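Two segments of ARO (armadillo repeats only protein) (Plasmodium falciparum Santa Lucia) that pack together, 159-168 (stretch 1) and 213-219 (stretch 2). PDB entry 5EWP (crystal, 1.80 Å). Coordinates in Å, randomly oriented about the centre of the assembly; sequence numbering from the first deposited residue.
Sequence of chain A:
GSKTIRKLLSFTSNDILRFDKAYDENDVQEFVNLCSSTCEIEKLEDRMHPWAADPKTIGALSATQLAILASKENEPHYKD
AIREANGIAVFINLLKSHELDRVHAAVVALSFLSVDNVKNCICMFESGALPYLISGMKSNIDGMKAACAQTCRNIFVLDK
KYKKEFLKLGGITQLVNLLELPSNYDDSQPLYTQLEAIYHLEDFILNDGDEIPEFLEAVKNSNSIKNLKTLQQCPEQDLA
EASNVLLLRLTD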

# COMPACT_ATOMS: atom_id res chain seq x y z
N ASP A 159 9.46 0.08 -13.88
CA ASP A 159 10.29 -0.88 -14.62
C ASP A 159 9.46 -2.03 -15.19
O ASP A 159 8.64 -2.62 -14.50
CB ASP A 159 11.39 -1.40 -13.70
CG ASP A 159 12.52 -2.09 -14.43
OD1 ASP A 159 12.27 -2.92 -15.33
OD2 ASP A 159 13.68 -1.80 -14.08
N LYS A 160 9.69 -2.34 -16.46
CA LYS A 160 8.99 -3.46 -17.08
C LYS A 160 9.20 -4.77 -16.32
O LYS A 160 8.29 -5.62 -16.25
CB LYS A 160 9.43 -3.63 -18.53
CG LYS A 160 8.70 -4.75 -19.24
CD LYS A 160 9.14 -4.88 -20.70
CE LYS A 160 8.38 -6.01 -21.37
NZ LYS A 160 8.63 -6.09 -22.83
N LYS A 161 10.40 -4.96 -15.76
CA LYS A 161 10.67 -6.18 -15.00
C LYS A 161 9.81 -6.24 -13.74
O LYS A 161 9.44 -7.33 -13.29
CB LYS A 161 12.14 -6.28 -14.63
CG LYS A 161 13.05 -6.52 -15.84
CD LYS A 161 14.51 -6.46 -15.45
CE LYS A 161 15.38 -7.21 -16.44
NZ LYS A 161 15.10 -8.67 -16.40
N TYR A 162 9.49 -5.08 -13.18
CA TYR A 162 8.66 -5.05 -11.96
C TYR A 162 7.23 -5.46 -12.31
O TYR A 162 6.58 -6.20 -11.55
CB TYR A 162 8.66 -3.66 -11.31
CG TYR A 162 10.00 -3.16 -10.84
CD1 TYR A 162 11.15 -3.96 -10.91
CD2 TYR A 162 10.13 -1.88 -10.32
CE1 TYR A 162 12.40 -3.46 -10.48
CE2 TYR A 162 11.35 -1.38 -9.89
CZ TYR A 162 12.48 -2.18 -9.97
OH TYR A 162 13.68 -1.65 -9.53
N LYS A 163 6.75 -4.99 -13.46
CA LYS A 163 5.43 -5.38 -13.96
C LYS A 163 5.37 -6.88 -14.24
O LYS A 163 4.36 -7.52 -13.93
CB LYS A 163 5.08 -4.60 -15.23
CG LYS A 163 4.79 -3.13 -14.99
CD LYS A 163 4.54 -2.40 -16.29
CE LYS A 163 4.14 -0.95 -16.07
NZ LYS A 163 3.87 -0.30 -17.39
N LYS A 164 6.41 -7.42 -14.85
CA LYS A 164 6.49 -8.87 -15.09
C LYS A 164 6.39 -9.67 -13.81
O LYS A 164 5.68 -10.69 -13.75
CB LYS A 164 7.80 -9.23 -15.81
CG LYS A 164 7.69 -9.18 -17.32
CD LYS A 164 9.07 -9.21 -17.98
CE LYS A 164 8.95 -9.09 -19.49
NZ LYS A 164 10.24 -9.41 -20.17
N GLU A 165 7.11 -9.23 -12.78
CA GLU A 165 7.10 -9.90 -11.49
C GLU A 165 5.72 -9.78 -10.84
O GLU A 165 5.18 -10.76 -10.30
CB GLU A 165 8.21 -9.33 -10.59
CG GLU A 165 8.22 -9.83 -9.15
CD GLU A 165 8.76 -11.26 -8.99
OE1 GLU A 165 8.98 -11.95 -10.00
OE2 GLU A 165 8.96 -11.68 -7.83
N PHE A 166 5.14 -8.58 -10.90
CA PHE A 166 3.79 -8.34 -10.39
C PHE A 166 2.79 -9.32 -11.03
O PHE A 166 1.98 -9.96 -10.33
CB PHE A 166 3.40 -6.89 -10.65
CG PHE A 166 2.02 -6.51 -10.15
CD1 PHE A 166 1.78 -6.31 -8.79
CD2 PHE A 166 0.97 -6.32 -11.04
CE1 PHE A 166 0.51 -5.95 -8.33
CE2 PHE A 166 -0.29 -5.95 -10.60
CZ PHE A 166 -0.52 -5.77 -9.24
N LEU A 167 2.88 -9.47 -12.34
CA LEU A 167 2.00 -10.39 -13.08
C LEU A 167 2.22 -11.84 -12.66
O LEU A 167 1.27 -12.59 -12.43
CB LEU A 167 2.23 -10.21 -14.58
CG LEU A 167 1.48 -11.12 -15.55
CD1 LEU A 167 -0.01 -10.95 -15.39
CD2 LEU A 167 1.92 -10.80 -16.97
N LYS A 168 3.49 -12.22 -12.55
CA LYS A 168 3.86 -13.58 -12.16
C LYS A 168 3.33 -13.95 -10.78
O LYS A 168 2.96 -15.09 -10.54
CB LYS A 168 5.39 -13.71 -12.21
CG LYS A 168 5.95 -15.06 -11.81
CD LYS A 168 7.43 -14.91 -11.51
CE LYS A 168 8.18 -16.20 -11.74
NZ LYS A 168 7.63 -17.29 -10.90
N PRO A 213 2.01 -4.71 -25.49
CA PRO A 213 1.19 -5.84 -25.94
C PRO A 213 1.09 -6.99 -24.94
O PRO A 213 -0.02 -7.47 -24.71
CB PRO A 213 1.91 -6.30 -27.22
CG PRO A 213 2.53 -5.05 -27.75
CD PRO A 213 2.98 -4.28 -26.52
N GLU A 214 2.22 -7.42 -24.38
CA GLU A 214 2.22 -8.47 -23.36
C GLU A 214 1.27 -8.20 -22.20
O GLU A 214 0.57 -9.09 -21.73
CB GLU A 214 3.63 -8.68 -22.80
CG GLU A 214 3.72 -9.85 -21.82
CD GLU A 214 5.10 -10.02 -21.22
OE1 GLU A 214 6.06 -9.40 -21.74
OE2 GLU A 214 5.23 -10.78 -20.23
N PHE A 215 1.30 -6.95 -21.72
CA PHE A 215 0.54 -6.57 -20.54
C PHE A 215 -0.90 -6.28 -20.92
O PHE A 215 -1.82 -6.51 -20.14
CB PHE A 215 1.18 -5.35 -19.85
CG PHE A 215 2.59 -5.61 -19.37
CD1 PHE A 215 3.00 -6.89 -19.03
CD2 PHE A 215 3.49 -4.57 -19.26
CE1 PHE A 215 4.29 -7.13 -18.59
CE2 PHE A 215 4.79 -4.79 -18.84
CZ PHE A 215 5.19 -6.07 -18.51
N LEU A 216 -1.11 -5.80 -22.15
CA LEU A 216 -2.47 -5.68 -22.67
C LEU A 216 -3.14 -7.05 -22.64
O LEU A 216 -4.27 -7.19 -22.17
CB LEU A 216 -2.47 -5.13 -24.10
CG LEU A 216 -3.88 -4.98 -24.67
CD1 LEU A 216 -4.63 -3.84 -23.99
CD2 LEU A 216 -3.83 -4.77 -26.18
N GLU A 217 -2.42 -8.07 -23.08
CA GLU A 217 -2.97 -9.42 -23.15
C GLU A 217 -3.20 -9.98 -21.75
O GLU A 217 -4.16 -10.71 -21.51
CB GLU A 217 -2.05 -10.34 -23.93
N ALA A 218 -2.30 -9.64 -20.83
CA ALA A 218 -2.44 -10.08 -19.44
C ALA A 218 -3.76 -9.60 -18.84
O ALA A 218 -4.48 -10.37 -18.19
CB ALA A 218 -1.27 -9.59 -18.60
N VAL A 219 -4.08 -8.33 -19.07
CA VAL A 219 -5.29 -7.78 -18.50
C VAL A 219 -6.53 -8.33 -19.22
O VAL A 219 -7.58 -8.51 -18.62
CB VAL A 219 -5.26 -6.24 -18.55
CG1 VAL A 219 -6.55 -5.65 -17.99
CG2 VAL A 219 -4.05 -5.71 -17.77

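Helices that pack side by side need not be lined with leucines to make an apolar contact. A lysine carries four methylene groups before its ammonium nitrogen, and an aromatic ring can rest on that stretch of carbon while the ammonium group goes elsewhere. The contact between residues 159-168 and 213-219 of the armadillo repeats only protein is a compact example. Its two helices run in nearly the same direction, with 23° between their axes, and their axes come no closer than 11.5 Å. That spacing leaves most of the contact to side chains; the two stretches together bury a modest 331 Å².

Phe 215 is the centre of it, with 101 Å² covered, the largest share of any residue here. Its CA-to-CB bond points toward the first helix, and with chi1 in the m well the ring reaches across to meet three lysines. Phe 215 CE2 lies 3.5 Å from CD of Lys 163, and Phe 215 CZ lies 3.8 Å from CG of Lys 160. The same CZ is 4.1 Å from the backbone N of Lys 164, so the tip of the ring comes close to the helix backbone itself. That nitrogen is already engaged, donating to Lys 160 O at 3.0 Å within its own helix. All three approaches to the ring are oblique. The spacing of the lysines follows from the helix: Lys 163 and Lys 164 follow Lys 160 by three and four positions, about one helical turn, so all three can reach the same ring. The chain of Lys 163 is extended beyond chi1, with chi2 to chi4 all t, so its methylenes pass the ring while NZ finds a hydrogen-bonding partner elsewhere in the structure. A buried lysine can thus contribute carbon to one contact and have its charged end satisfied in another.

Leu 167, covered over 60 Å², extends the apolar contact one turn beyond Lys 163. Its CD1 meets Ala 218 CB at 3.7 Å, and both residues point their CA-to-CB bonds toward the opposing helix. Leu 167 CD2 lies almost as near, 3.8 Å from Ala 218 CB, so both leucine methyls pack against the single methyl of the alanine. The backbones are nearest here too: the CA atoms of Leu 167 and Ala 218 are 7.8 Å apart, against 8.3 Å between those of Lys 163 and Phe 215.

Glu 214, with 46 Å² covered, shows the limits of charge in such a contact. Its extended side chain, t at both chi1 and chi2, brings OE1 to 4.3 Å from NZ of Lys 160 and 4.5 Å from NZ of Lys 164. Both distances are beyond a salt bridge. The closer approaches are to carbon, with OE1 at 3.7 Å from CE of Lys 164 and 4.1 Å from CE of Lys 160. The opposite charges lie near each other, but no hydrogen bond crosses between the stretches, and the close contacts are those of side-chain packing.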